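Local atomic coordinates of acetone carboxylase alpha subunit (Xanthobacter autotrophicus Py2, PDB entry 5M45), a protein that forms the alpha subunit of a six-chain enzyme assembly, belongs to the hydantoinase B/oxoprolinase family and carries a bound manganese ion. Residues Gln503-Ser508 and Gly519-Arg524; Ser455-Ala460 and Asn620-Gly625; Ser307-Leu312 and Pro752-Arg757; Ser338-His343 and Pro390-Val395. One frame throughout, in Å; residues are numbered along the deposited sequence.

Contact 1 (Gln503-Ser508 and Gly519-Arg524); sequences QIKASS and GFESLR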
loop_
_atom_site.group_PDB
_atom_site.type_symbol
_atom_site.label_atom_id
_atom_site.label_comp_id
_atom_site.label_asym_id
_atom_site.label_seq_id
_atom_site.Cartn_x
_atom_site.Cartn_y
_atom_site.Cartn_z
ATOM N N GLN A 503 -30.964 8.675 -21.090
ATOM C CA GLN A 503 -31.364 9.124 -22.443
ATOM C C GLN A 503 -30.257 8.800 -23.458
ATOM O O GLN A 503 -29.067 8.924 -23.152
ATOM C CB GLN A 503 -31.605 10.642 -22.409
ATOM C CG GLN A 503 -32.218 11.264 -23.644
ATOM C CD GLN A 503 -32.486 12.768 -23.535
ATOM O OE1 GLN A 503 -33.349 13.180 -22.790
ATOM N NE2 GLN A 503 -31.744 13.587 -24.277
ATOM N N ILE A 504 -30.655 8.460 -24.684
ATOM C CA ILE A 504 -29.719 8.331 -25.799
ATOM C C ILE A 504 -29.062 9.713 -26.063
ATOM O O ILE A 504 -29.731 10.756 -25.982
ATOM C CB ILE A 504 -30.449 7.825 -27.069
ATOM C CG1 ILE A 504 -30.955 6.395 -26.865
ATOM C CG2 ILE A 504 -29.532 7.923 -28.293
ATOM C CD1 ILE A 504 -31.859 5.899 -27.975
ATOM N N LYS A 505 -27.746 9.726 -26.333
ATOM C CA LYS A 505 -26.955 11.004 -26.392
ATOM C C LYS A 505 -26.939 11.562 -27.827
ATOM O O LYS A 505 -26.175 11.091 -28.671
ATOM C CB LYS A 505 -25.514 10.806 -25.856
ATOM C CG LYS A 505 -24.697 12.101 -25.724
ATOM C CD LYS A 505 -25.251 13.028 -24.650
ATOM C CE LYS A 505 -24.403 14.260 -24.479
ATOM N NZ LYS A 505 -25.234 15.376 -23.961
ATOM N N ALA A 506 -27.791 12.549 -28.085
ATOM C CA ALA A 506 -27.936 13.125 -29.421
ATOM C C ALA A 506 -26.635 13.749 -29.928
ATOM O O ALA A 506 -25.920 14.413 -29.193
ATOM C CB ALA A 506 -29.057 14.158 -29.427
ATOM N N SER A 507 -26.338 13.470 -31.193
ATOM C CA SER A 507 -25.180 14.010 -31.932
ATOM C C SER A 507 -23.834 13.567 -31.380
ATOM O O SER A 507 -22.801 14.205 -31.685
ATOM C CB SER A 507 -25.298 15.541 -32.159
ATOM O OG SER A 507 -26.308 15.861 -33.126
ATOM N N SER A 508 -23.801 12.441 -30.631
ATOM C CA SER A 508 -22.538 11.879 -30.146
ATOM C C SER A 508 -21.865 10.935 -31.182
ATOM O O SER A 508 -20.639 10.898 -31.290
ATOM C CB SER A 508 -22.701 11.195 -28.784
ATOM O OG SER A 508 -23.651 10.152 -28.826
ATOM N N GLY A 519 -23.545 7.381 -27.956
ATOM C CA GLY A 519 -23.487 7.000 -26.547
ATOM C C GLY A 519 -24.853 7.214 -25.861
ATOM O O GLY A 519 -25.888 7.237 -26.503
ATOM N N PHE A 520 -24.830 7.340 -24.533
ATOM C CA PHE A 520 -26.020 7.686 -23.729
ATOM C C PHE A 520 -25.573 8.501 -22.524
ATOM O O PHE A 520 -24.388 8.720 -22.344
ATOM C CB PHE A 520 -26.879 6.450 -23.339
ATOM C CG PHE A 520 -26.317 5.584 -22.225
ATOM C CD1 PHE A 520 -25.199 4.782 -22.424
ATOM C CD2 PHE A 520 -26.955 5.535 -20.975
ATOM C CE1 PHE A 520 -24.697 3.967 -21.384
ATOM C CE2 PHE A 520 -26.478 4.716 -19.953
ATOM C CZ PHE A 520 -25.336 3.943 -20.152
ATOM N N GLU A 521 -26.533 9.003 -21.759
ATOM C CA GLU A 521 -26.252 9.843 -20.610
ATOM C C GLU A 521 -27.247 9.562 -19.501
ATOM O O GLU A 521 -28.390 9.152 -19.756
ATOM C CB GLU A 521 -26.266 11.337 -20.973
ATOM C CG GLU A 521 -27.597 11.821 -21.497
ATOM C CD GLU A 521 -27.547 13.177 -22.188
ATOM O OE1 GLU A 521 -28.332 13.413 -23.171
ATOM O OE2 GLU A 521 -26.742 14.040 -21.755
ATOM N N SER A 522 -26.791 9.775 -18.267
ATOM C CA SER A 522 -27.665 9.705 -17.095
ATOM C C SER A 522 -27.427 10.925 -16.196
ATOM O O SER A 522 -26.279 11.324 -15.997
ATOM C CB SER A 522 -27.435 8.394 -16.307
ATOM O OG SER A 522 -26.099 8.235 -15.809
ATOM N N LEU A 523 -28.520 11.512 -15.664
ATOM C CA LEU A 523 -28.427 12.583 -14.688
ATOM C C LEU A 523 -28.641 11.964 -13.318
ATOM O O LEU A 523 -29.684 11.329 -13.079
ATOM C CB LEU A 523 -29.507 13.664 -14.921
ATOM C CG LEU A 523 -29.511 14.875 -13.974
ATOM C CD1 LEU A 523 -28.184 15.565 -13.979
ATOM C CD2 LEU A 523 -30.599 15.889 -14.298
ATOM N N ARG A 524 -27.677 12.183 -12.426
ATOM C CA ARG A 524 -27.740 11.713 -11.028
ATOM C C ARG A 524 -27.949 12.867 -10.037
ATOM O O ARG A 524 -27.371 13.954 -10.206
ATOM C CB ARG A 524 -26.470 10.983 -10.630
ATOM C CG ARG A 524 -25.903 10.016 -11.681
ATOM C CD ARG A 524 -26.895 8.993 -12.214
ATOM N NE ARG A 524 -26.123 7.976 -12.904
ATOM C CZ ARG A 524 -25.528 6.919 -12.339
ATOM N NH1 ARG A 524 -25.659 6.644 -11.059
ATOM N NH2 ARG A 524 -24.773 6.119 -13.092
HETATM O O HOH W 1 -28.875 13.873 -25.764
#
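Q503 and E521 are an antiparallel hydrogen-bonded pair: Q503 N gives to E521 O at 2.9 Å, and E521 N returns the bond to Q503 O at 2.9 Å. I504 and F520 follow as a non-hydrogen-bonded pair. Beyond them K505 N reaches G519 O at 3.1 Å from above the carbonyl plane. S508 OG, which donates to K505 O at 2.7 Å, accepts from G519 N at 2.9 Å and so clips the type II turn K505-S508 to the other segment. Packing is tight round K505, whose chain bends at chi2 (67°) and sets CD 3.4 Å from E521 CD; NZ makes a 3.0 Å salt bridge to E521 OE2 from above the carboxylate plane. Y558 OH is a further partner of NZ. The Q503 side is looser and partly exposed. Its amide runs beside E521, yet NE2 stays 3.6 Å from E521 OE1; a water accepts from NE2 and A506 N and can donate to OE1, while T583 OG1 also holds NE2. Strand 497-504 is outermost, within this chain, in an antiparallel five-stranded sheet; strand 520-526 lies next, with 617-621 on its other side.

Contact 2 (Ser455-Ala460 and Asn620-Gly625); sequences SFECAA and NYMRGG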
loop_
_atom_site.group_PDB
_atom_site.type_symbol
_atom_site.label_atom_id
_atom_site.label_comp_id
_atom_site.label_asym_id
_atom_site.label_seq_id
_atom_site.Cartn_x
_atom_site.Cartn_y
_atom_site.Cartn_z
ATOM N N SER A 455 -19.076 3.567 -11.612
ATOM C CA SER A 455 -20.136 3.104 -12.494
ATOM C C SER A 455 -19.582 2.453 -13.760
ATOM O O SER A 455 -18.690 3.047 -14.453
ATOM C CB SER A 455 -21.048 4.262 -12.935
ATOM O OG SER A 455 -22.015 3.785 -13.841
ATOM N N PHE A 456 -20.144 1.284 -14.095
ATOM C CA PHE A 456 -19.848 0.589 -15.366
ATOM C C PHE A 456 -20.923 0.850 -16.463
ATOM O O PHE A 456 -21.070 0.060 -17.402
ATOM C CB PHE A 456 -19.572 -0.919 -15.130
ATOM C CG PHE A 456 -18.097 -1.246 -14.961
ATOM C CD1 PHE A 456 -17.417 -0.891 -13.808
ATOM C CD2 PHE A 456 -17.390 -1.939 -15.958
ATOM C CE1 PHE A 456 -16.072 -1.178 -13.655
ATOM C CE2 PHE A 456 -16.066 -2.208 -15.815
ATOM C CZ PHE A 456 -15.392 -1.855 -14.659
ATOM N N GLU A 457 -21.578 2.014 -16.405
ATOM C CA GLU A 457 -22.407 2.483 -17.523
ATOM C C GLU A 457 -21.541 2.597 -18.794
ATOM O O GLU A 457 -22.075 2.362 -19.860
ATOM C CB GLU A 457 -23.126 3.825 -17.211
ATOM C CG GLU A 457 -24.358 3.630 -16.329
ATOM C CD GLU A 457 -25.241 4.859 -16.168
ATOM O OE1 GLU A 457 -24.761 6.022 -16.193
ATOM O OE2 GLU A 457 -26.473 4.631 -16.007
ATOM N N CYS A 458 -20.226 2.883 -18.675
ATOM C CA CYS A 458 -19.356 2.988 -19.846
ATOM C C CYS A 458 -18.757 1.632 -20.301
ATOM O O CYS A 458 -17.738 1.597 -21.032
ATOM C CB CYS A 458 -18.272 4.067 -19.685
ATOM S SG CYS A 458 -17.293 3.901 -18.158
ATOM N N ALA A 459 -19.412 0.538 -19.901
ATOM C CA ALA A 459 -19.397 -0.705 -20.637
ATOM C C ALA A 459 -20.241 -0.665 -21.902
ATOM O O ALA A 459 -20.128 -1.594 -22.730
ATOM C CB ALA A 459 -19.855 -1.891 -19.738
ATOM N N ALA A 460 -21.088 0.371 -22.053
ATOM C CA ALA A 460 -22.112 0.444 -23.104
ATOM C C ALA A 460 -21.974 1.746 -23.892
ATOM O O ALA A 460 -22.774 2.668 -23.752
ATOM C CB ALA A 460 -23.491 0.323 -22.467
ATOM N N ASN A 620 -23.436 11.932 -15.998
ATOM C CA ASN A 620 -22.615 10.838 -16.548
ATOM C C ASN A 620 -22.845 10.685 -18.057
ATOM O O ASN A 620 -23.947 10.323 -18.496
ATOM C CB ASN A 620 -22.931 9.495 -15.843
ATOM C CG ASN A 620 -21.747 8.529 -15.852
ATOM O OD1 ASN A 620 -20.611 8.950 -15.872
ATOM N ND2 ASN A 620 -22.025 7.222 -15.840
ATOM N N TYR A 621 -21.824 10.977 -18.859
ATOM C CA TYR A 621 -21.926 11.006 -20.340
ATOM C C TYR A 621 -21.007 9.920 -20.919
ATOM O O TYR A 621 -19.767 9.978 -20.760
ATOM C CB TYR A 621 -21.578 12.450 -20.843
ATOM C CG TYR A 621 -21.127 12.647 -22.308
ATOM C CD1 TYR A 621 -21.503 11.780 -23.346
ATOM C CD2 TYR A 621 -20.346 13.764 -22.650
ATOM C CE1 TYR A 621 -21.066 11.984 -24.669
ATOM C CE2 TYR A 621 -19.921 13.982 -23.979
ATOM C CZ TYR A 621 -20.268 13.078 -24.967
ATOM O OH TYR A 621 -19.813 13.289 -26.252
ATOM N N MET A 622 -21.618 8.945 -21.596
ATOM C CA MET A 622 -20.886 7.860 -22.283
ATOM C C MET A 622 -20.679 8.176 -23.767
ATOM O O MET A 622 -21.610 8.615 -24.455
ATOM C CB MET A 622 -21.634 6.517 -22.145
ATOM C CG MET A 622 -21.341 5.761 -20.855
ATOM S SD MET A 622 -21.561 6.628 -19.274
ATOM C CE MET A 622 -23.321 6.934 -19.310
ATOM N N ARG A 623 -19.474 7.924 -24.266
ATOM C CA ARG A 623 -19.115 8.361 -25.634
ATOM C C ARG A 623 -19.680 7.502 -26.776
ATOM O O ARG A 623 -19.971 6.308 -26.615
ATOM C CB ARG A 623 -17.584 8.394 -25.810
ATOM C CG ARG A 623 -16.744 9.053 -24.706
ATOM C CD ARG A 623 -17.128 10.495 -24.406
ATOM N NE ARG A 623 -16.153 11.094 -23.463
ATOM C CZ ARG A 623 -16.398 11.537 -22.230
ATOM N NH1 ARG A 623 -17.607 11.525 -21.678
ATOM N NH2 ARG A 623 -15.394 12.052 -21.530
ATOM N N GLY A 624 -19.795 8.137 -27.931
ATOM C CA GLY A 624 -20.133 7.480 -29.177
ATOM C C GLY A 624 -18.910 6.922 -29.897
ATOM O O GLY A 624 -17.758 7.081 -29.452
ATOM N N GLY A 625 -19.193 6.231 -30.999
ATOM C CA GLY A 625 -18.182 5.657 -31.898
ATOM C C GLY A 625 -18.074 6.408 -33.243
ATOM O O GLY A 625 -18.965 7.181 -33.576
HETATM O O HOH W 2 -19.461 5.494 -15.643
#
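M622 folds against E457 and C458, residues of a short 3-10 turn that follows an ST turn, in which S455 OG accepts from E457 N at 3.1 Å. M622 has the most surface buried here. Its CG stands anti to its own carbonyl carbon (chi1 -84°) and lies 3.6 Å from C458 CA. The chain then bends twice, carrying SD to 3.8 Å from E457 CB and the terminal CE to 3.6 Å from E457 OE1. M622 thus crosses the glutamate at about a right angle, its SD and CE lying against the CB and OE1 of a buried acid.

E457, the second main partner, is gripped from several directions. Its OE1 receives N620 ND2 on the anti lone pair at 3.0 Å, in a nearly straight bond (166°), and carboxylate and amide lie only 7° from coplanar. The same oxygen takes S522 OG and a salt bridge from R524, while OE2 pairs with R502 and Y499 OH. N620 is steadied in turn by N437, which binds its OD1. The contact joins the loop after strand 450-454 to the end of strand 617-621, and F456 in that loop meets the manganese ligand H175 edge-to-face. A water completes the junction, donating to S455 O at 2.8 Å and accepting from N620 ND2 at 3.1 Å.

Contact 3 (Ser307-Leu312 and Pro752-Arg757); sequences SDFAKL and PTYGSR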
loop_
_atom_site.group_PDB
_atom_site.type_symbol
_atom_site.label_atom_id
_atom_site.label_comp_id
_atom_site.label_asym_id
_atom_site.label_seq_id
_atom_site.Cartn_x
_atom_site.Cartn_y
_atom_site.Cartn_z
ATOM N N SER A 307 2.017 16.795 -6.115
ATOM C CA SER A 307 3.397 16.934 -6.583
ATOM C C SER A 307 3.424 17.989 -7.694
ATOM O O SER A 307 2.736 17.835 -8.695
ATOM C CB SER A 307 3.898 15.575 -7.102
ATOM O OG SER A 307 3.937 14.596 -6.060
ATOM N N ASP A 308 4.191 19.065 -7.511
ATOM C CA ASP A 308 4.217 20.178 -8.499
ATOM C C ASP A 308 4.819 19.823 -9.895
ATOM O O ASP A 308 4.458 20.435 -10.919
ATOM C CB ASP A 308 4.885 21.439 -7.923
ATOM C CG ASP A 308 6.354 21.212 -7.460
ATOM O OD1 ASP A 308 6.780 19.995 -7.236
ATOM O OD2 ASP A 308 7.048 22.281 -7.356
ATOM N N PHE A 309 5.680 18.800 -9.938
ATOM C CA PHE A 309 6.278 18.349 -11.201
ATOM C C PHE A 309 5.251 17.636 -12.123
ATOM O O PHE A 309 5.579 17.346 -13.283
ATOM C CB PHE A 309 7.536 17.497 -10.950
ATOM C CG PHE A 309 7.312 16.298 -10.055
ATOM C CD1 PHE A 309 6.728 15.133 -10.547
ATOM C CD2 PHE A 309 7.703 16.327 -8.714
ATOM C CE1 PHE A 309 6.504 14.038 -9.737
ATOM C CE2 PHE A 309 7.506 15.207 -7.894
ATOM C CZ PHE A 309 6.879 14.067 -8.407
ATOM N N ALA A 310 4.039 17.343 -11.618
ATOM C CA ALA A 310 2.943 16.740 -12.396
ATOM C C ALA A 310 1.949 17.737 -12.974
ATOM O O ALA A 310 1.035 17.324 -13.728
ATOM C CB ALA A 310 2.181 15.709 -11.531
ATOM N N LYS A 311 2.069 19.020 -12.608
ATOM C CA LYS A 311 1.106 20.036 -13.031
ATOM C C LYS A 311 1.459 20.602 -14.389
ATOM O O LYS A 311 2.102 21.653 -14.490
ATOM C CB LYS A 311 0.980 21.176 -12.038
ATOM C CG LYS A 311 0.356 20.817 -10.722
ATOM C CD LYS A 311 -1.161 20.640 -10.758
ATOM C CE LYS A 311 -1.941 21.947 -10.989
ATOM N NZ LYS A 311 -3.309 21.528 -11.473
ATOM N N LEU A 312 1.005 19.908 -15.431
ATOM C CA LEU A 312 1.172 20.359 -16.817
ATOM C C LEU A 312 0.198 19.637 -17.730
ATOM O O LEU A 312 -0.287 18.515 -17.406
ATOM C CB LEU A 312 2.618 20.168 -17.320
ATOM C CG LEU A 312 3.125 18.773 -17.712
ATOM C CD1 LEU A 312 4.310 18.859 -18.656
ATOM C CD2 LEU A 312 3.470 17.927 -16.493
ATOM N N PRO A 752 7.679 21.529 -16.446
ATOM C CA PRO A 752 8.518 20.493 -15.796
ATOM C C PRO A 752 8.804 19.281 -16.697
ATOM O O PRO A 752 7.928 18.861 -17.439
ATOM C CB PRO A 752 7.691 20.074 -14.576
ATOM C CG PRO A 752 6.667 21.142 -14.383
ATOM C CD PRO A 752 6.400 21.731 -15.725
ATOM N N THR A 753 10.026 18.730 -16.589
ATOM C CA THR A 753 10.466 17.571 -17.373
ATOM C C THR A 753 11.146 16.475 -16.513
ATOM O O THR A 753 12.049 15.741 -17.004
ATOM C CB THR A 753 11.427 17.995 -18.508
ATOM O OG1 THR A 753 12.593 18.571 -17.925
ATOM C CG2 THR A 753 10.809 19.033 -19.458
ATOM N N TYR A 754 10.692 16.317 -15.273
ATOM C CA TYR A 754 11.151 15.212 -14.402
ATOM C C TYR A 754 10.832 13.879 -15.049
ATOM O O TYR A 754 9.725 13.651 -15.572
ATOM C CB TYR A 754 10.534 15.302 -12.989
ATOM C CG TYR A 754 11.148 16.352 -12.042
ATOM C CD1 TYR A 754 11.815 17.472 -12.521
ATOM C CD2 TYR A 754 10.993 16.229 -10.652
ATOM C CE1 TYR A 754 12.355 18.413 -11.652
ATOM C CE2 TYR A 754 11.531 17.171 -9.778
ATOM C CZ TYR A 754 12.179 18.287 -10.281
ATOM O OH TYR A 754 12.750 19.212 -9.465
ATOM N N GLY A 755 11.816 13.001 -15.056
ATOM C CA GLY A 755 11.739 11.717 -15.694
ATOM C C GLY A 755 12.100 11.654 -17.173
ATOM O O GLY A 755 12.098 10.546 -17.746
ATOM N N SER A 756 12.432 12.766 -17.805
ATOM C CA SER A 756 12.792 12.746 -19.230
ATOM C C SER A 756 14.157 12.119 -19.523
ATOM O O SER A 756 14.380 11.600 -20.634
ATOM C CB SER A 756 12.747 14.149 -19.837
ATOM O OG SER A 756 13.763 14.948 -19.324
ATOM N N ARG A 757 15.072 12.174 -18.557
ATOM C CA ARG A 757 16.442 11.679 -18.720
ATOM C C ARG A 757 16.797 10.627 -17.665
ATOM O O ARG A 757 17.443 9.624 -17.986
ATOM C CB ARG A 757 17.428 12.837 -18.688
ATOM C CG ARG A 757 17.290 13.768 -19.899
ATOM C CD ARG A 757 18.162 15.002 -19.911
ATOM N NE ARG A 757 19.302 14.896 -20.863
ATOM C CZ ARG A 757 19.243 14.906 -22.210
ATOM N NH1 ARG A 757 18.077 15.020 -22.877
ATOM N NH2 ARG A 757 20.383 14.776 -22.901
HETATM O O HOH W 3 7.718 16.442 -15.023
#
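F309 meets Y754 and P752 where a one-turn 3-10 segment approaches a loop near the C-terminus. Its CB comes over one face of the Y754 ring, 3.7 Å from Y754 CD2, in a CH-pi contact 29° off the ring normal. CG, set between the backbone N and the carbonyl carbon (chi1 56°), is likewise 3.7 Å from Y754 CD2. On one branch F309 CD2 lies 3.8 Å from Y754 CD2; on the other F309 CE1 comes within 3.6 Å of W342 CD2, in an edge-to-face pair. The tip, CZ, rests 3.6 Å from S307 CB. The F309 and Y754 planes are only 19° apart but slid so far that the rings barely overlap.

P752 packs against the backbone instead, its CB 3.7 Å from F309 O, and L312 flanks it with CD1 3.8 Å from P752 O. A type II turn, T753-S756, carries Y754 and has G755 at a positive phi; S756 donates to T753 O from both N and OG.

No direct hydrogen bond joins the two segments: a water donates to F309 O at 2.9 Å and, weakly, to Y754 O, bridging them. The contact is therefore held by carbon packing, while the polar ends of Y754 and D308 bond to the second subunit, another copy of this protein: Y754 OH to its W532 O and D308 OD2 to its M611 N.

Contact 4 (Ser338-His343 and Pro390-Val395); sequences SRWGWH and PDDRRV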
loop_
_atom_site.group_PDB
_atom_site.type_symbol
_atom_site.label_atom_id
_atom_site.label_comp_id
_atom_site.label_asym_id
_atom_site.label_seq_id
_atom_site.Cartn_x
_atom_site.Cartn_y
_atom_site.Cartn_z
ATOM N N SER A 338 4.938 8.592 -27.457
ATOM C CA SER A 338 5.328 9.496 -26.356
ATOM C C SER A 338 5.772 8.733 -25.087
ATOM O O SER A 338 5.671 7.519 -25.013
ATOM C CB SER A 338 4.193 10.515 -26.072
ATOM O OG SER A 338 2.965 9.884 -25.739
ATOM N N ARG A 339 6.273 9.470 -24.098
ATOM C CA ARG A 339 6.858 8.937 -22.860
ATOM C C ARG A 339 5.793 8.686 -21.801
ATOM O O ARG A 339 4.723 9.302 -21.823
ATOM C CB ARG A 339 7.894 9.938 -22.300
ATOM C CG ARG A 339 8.769 9.440 -21.165
ATOM C CD ARG A 339 9.880 10.387 -20.739
ATOM N NE ARG A 339 9.424 11.634 -20.140
ATOM C CZ ARG A 339 9.490 12.851 -20.723
ATOM N NH1 ARG A 339 10.036 13.021 -21.950
ATOM N NH2 ARG A 339 9.054 13.928 -20.050
ATOM N N TRP A 340 6.089 7.766 -20.868
ATOM C CA TRP A 340 5.312 7.684 -19.610
ATOM C C TRP A 340 5.225 9.060 -18.933
ATOM O O TRP A 340 6.016 9.963 -19.237
ATOM C CB TRP A 340 5.911 6.624 -18.665
ATOM C CG TRP A 340 7.328 6.914 -18.218
ATOM C CD1 TRP A 340 8.471 6.477 -18.817
ATOM C CD2 TRP A 340 7.733 7.653 -17.071
ATOM N NE1 TRP A 340 9.569 6.929 -18.130
ATOM C CE2 TRP A 340 9.150 7.656 -17.052
ATOM C CE3 TRP A 340 7.049 8.329 -16.072
ATOM C CZ2 TRP A 340 9.898 8.281 -16.045
ATOM C CZ3 TRP A 340 7.812 8.974 -15.068
ATOM C CH2 TRP A 340 9.211 8.925 -15.061
ATOM N N GLY A 341 4.268 9.233 -18.037
ATOM C CA GLY A 341 4.143 10.519 -17.321
ATOM C C GLY A 341 3.652 10.429 -15.867
ATOM O O GLY A 341 3.382 9.313 -15.341
ATOM N N TRP A 342 3.494 11.614 -15.257
ATOM C CA TRP A 342 3.105 11.740 -13.858
ATOM C C TRP A 342 1.569 11.874 -13.768
ATOM O O TRP A 342 1.007 12.960 -13.669
ATOM C CB TRP A 342 3.828 12.900 -13.165
ATOM C CG TRP A 342 5.330 12.846 -13.262
ATOM C CD1 TRP A 342 6.124 13.673 -14.023
ATOM C CD2 TRP A 342 6.219 11.935 -12.610
ATOM N NE1 TRP A 342 7.446 13.335 -13.877
ATOM C CE2 TRP A 342 7.533 12.263 -13.019
ATOM C CE3 TRP A 342 6.040 10.860 -11.740
ATOM C CZ2 TRP A 342 8.661 11.577 -12.554
ATOM C CZ3 TRP A 342 7.154 10.188 -11.275
ATOM C CH2 TRP A 342 8.460 10.548 -11.692
ATOM N N HIS A 343 0.932 10.708 -13.869
ATOM C CA HIS A 343 -0.522 10.536 -13.962
ATOM C C HIS A 343 -0.803 9.030 -13.804
ATOM O O HIS A 343 0.133 8.259 -13.590
ATOM C CB HIS A 343 -1.042 11.119 -15.283
ATOM C CG HIS A 343 -0.305 10.646 -16.497
ATOM N ND1 HIS A 343 -0.260 9.325 -16.878
ATOM C CD2 HIS A 343 0.422 11.316 -17.426
ATOM C CE1 HIS A 343 0.463 9.190 -17.979
ATOM N NE2 HIS A 343 0.903 10.387 -18.322
ATOM N N PRO A 390 7.176 1.288 -20.261
ATOM C CA PRO A 390 7.957 2.239 -19.464
ATOM C C PRO A 390 9.196 1.649 -18.854
ATOM O O PRO A 390 9.264 0.442 -18.626
ATOM C CB PRO A 390 6.986 2.694 -18.360
ATOM C CG PRO A 390 5.630 2.253 -18.799
ATOM C CD PRO A 390 5.823 1.054 -19.670
ATOM N N ASP A 391 10.139 2.518 -18.533
ATOM C CA ASP A 391 11.443 2.142 -17.956
ATOM C C ASP A 391 11.665 2.734 -16.560
ATOM O O ASP A 391 12.826 2.975 -16.151
ATOM C CB ASP A 391 12.563 2.569 -18.939
ATOM C CG ASP A 391 12.599 4.110 -19.172
ATOM O OD1 ASP A 391 11.687 4.850 -18.792
ATOM O OD2 ASP A 391 13.604 4.610 -19.720
ATOM N N ASP A 392 10.572 2.982 -15.819
ATOM C CA ASP A 392 10.674 3.535 -14.460
ATOM C C ASP A 392 9.683 2.874 -13.515
ATOM O O ASP A 392 8.487 2.857 -13.775
ATOM C CB ASP A 392 10.488 5.061 -14.433
ATOM C CG ASP A 392 10.904 5.671 -13.104
ATOM O OD1 ASP A 392 10.144 5.596 -12.104
ATOM O OD2 ASP A 392 12.046 6.190 -13.014
ATOM N N ARG A 393 10.198 2.381 -12.394
ATOM C CA ARG A 393 9.427 1.598 -11.440
ATOM C C ARG A 393 8.467 2.418 -10.593
ATOM O O ARG A 393 7.774 1.834 -9.787
ATOM C CB ARG A 393 10.359 0.772 -10.528
ATOM C CG ARG A 393 11.227 1.559 -9.562
ATOM C CD ARG A 393 12.159 0.607 -8.810
ATOM N NE ARG A 393 13.022 1.278 -7.840
ATOM C CZ ARG A 393 12.681 1.616 -6.595
ATOM N NH1 ARG A 393 13.563 2.217 -5.820
ATOM N NH2 ARG A 393 11.473 1.391 -6.105
ATOM N N ARG A 394 8.422 3.750 -10.774
ATOM C CA ARG A 394 7.496 4.621 -10.018
ATOM C C ARG A 394 6.164 4.919 -10.691
ATOM O O ARG A 394 5.343 5.585 -10.072
ATOM C CB ARG A 394 8.160 5.968 -9.664
ATOM C CG ARG A 394 9.352 5.819 -8.721
ATOM C CD ARG A 394 10.167 7.101 -8.613
ATOM N NE ARG A 394 10.745 7.417 -9.892
ATOM C CZ ARG A 394 11.345 8.557 -10.203
ATOM N NH1 ARG A 394 11.461 9.546 -9.314
ATOM N NH2 ARG A 394 11.808 8.724 -11.425
ATOM N N VAL A 395 5.949 4.466 -11.931
ATOM C CA VAL A 395 4.778 4.899 -12.691
ATOM C C VAL A 395 3.468 4.388 -12.033
ATOM O O VAL A 395 3.453 3.286 -11.417
ATOM C CB VAL A 395 4.830 4.526 -14.192
ATOM C CG1 VAL A 395 6.025 5.216 -14.860
ATOM C CG2 VAL A 395 4.873 3.024 -14.417
#
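W340 and P390 bring the two backbones closest, with 6.1 Å from W340 CA to P390 CA. Neither segment is helix or strand. The first kinks in an inverse gamma turn at W342, and the second closes in a type I turn from D392 to V395, reinforced by an Asx turn in which D392 OD1 accepts from R394 N.

The W340 ring lies against the second segment, with CG placed between the backbone N and the carbonyl carbon (chi1 62°) on a CB that points toward that segment. D392 CB, 3.6 Å from W340 CZ2, and V395 CG1, 3.5 Å from W340 CE3, lie above the ring plane, offset toward its rim. At the edge, W340 NE1 makes a weak, bent bond of 3.0 Å to D391 OD1 (133°). The D391 side chain comes to about 4 Å from a bound magnesium ion. W342 points CH2 at the centre of the R394 guanidinium, 3.8 Å from R394 CZ, with the planes 87° apart, while its NE1 donates to Y754 O.

R394 meanwhile grips D392 side-on, NE to OD1 at 2.9 Å and NH2 to OD2 at 3.0 Å, the latter from above the carboxylate plane; M760 N also binds OD2. The guanidinium is thus fixed by its edge to a carboxylate and by its face to an indole rim. Its charge is probably balanced chiefly by D392.

In the fold
The four contacts form two pairs. Contacts 1 and 2 have centres 9 Å apart and touch through F520 O and M622 N, since strands 520-526 and 617-621 are neighbours in one sheet; the chain enters contact 2, runs through contact 1 and returns to close contact 2. Contacts 3 and 4, with centres 11 Å apart, meet where Y754 O accepts from W342 NE1, and both reach the second subunit. Contact 4 closes before contact 2 opens, while contact 3 spans the other three, bringing the loop 752-757, late in the chain, against the loop before strand 313-324. Between the pairs, the nearest atoms of contacts 2 and 4 are about 16 Å apart.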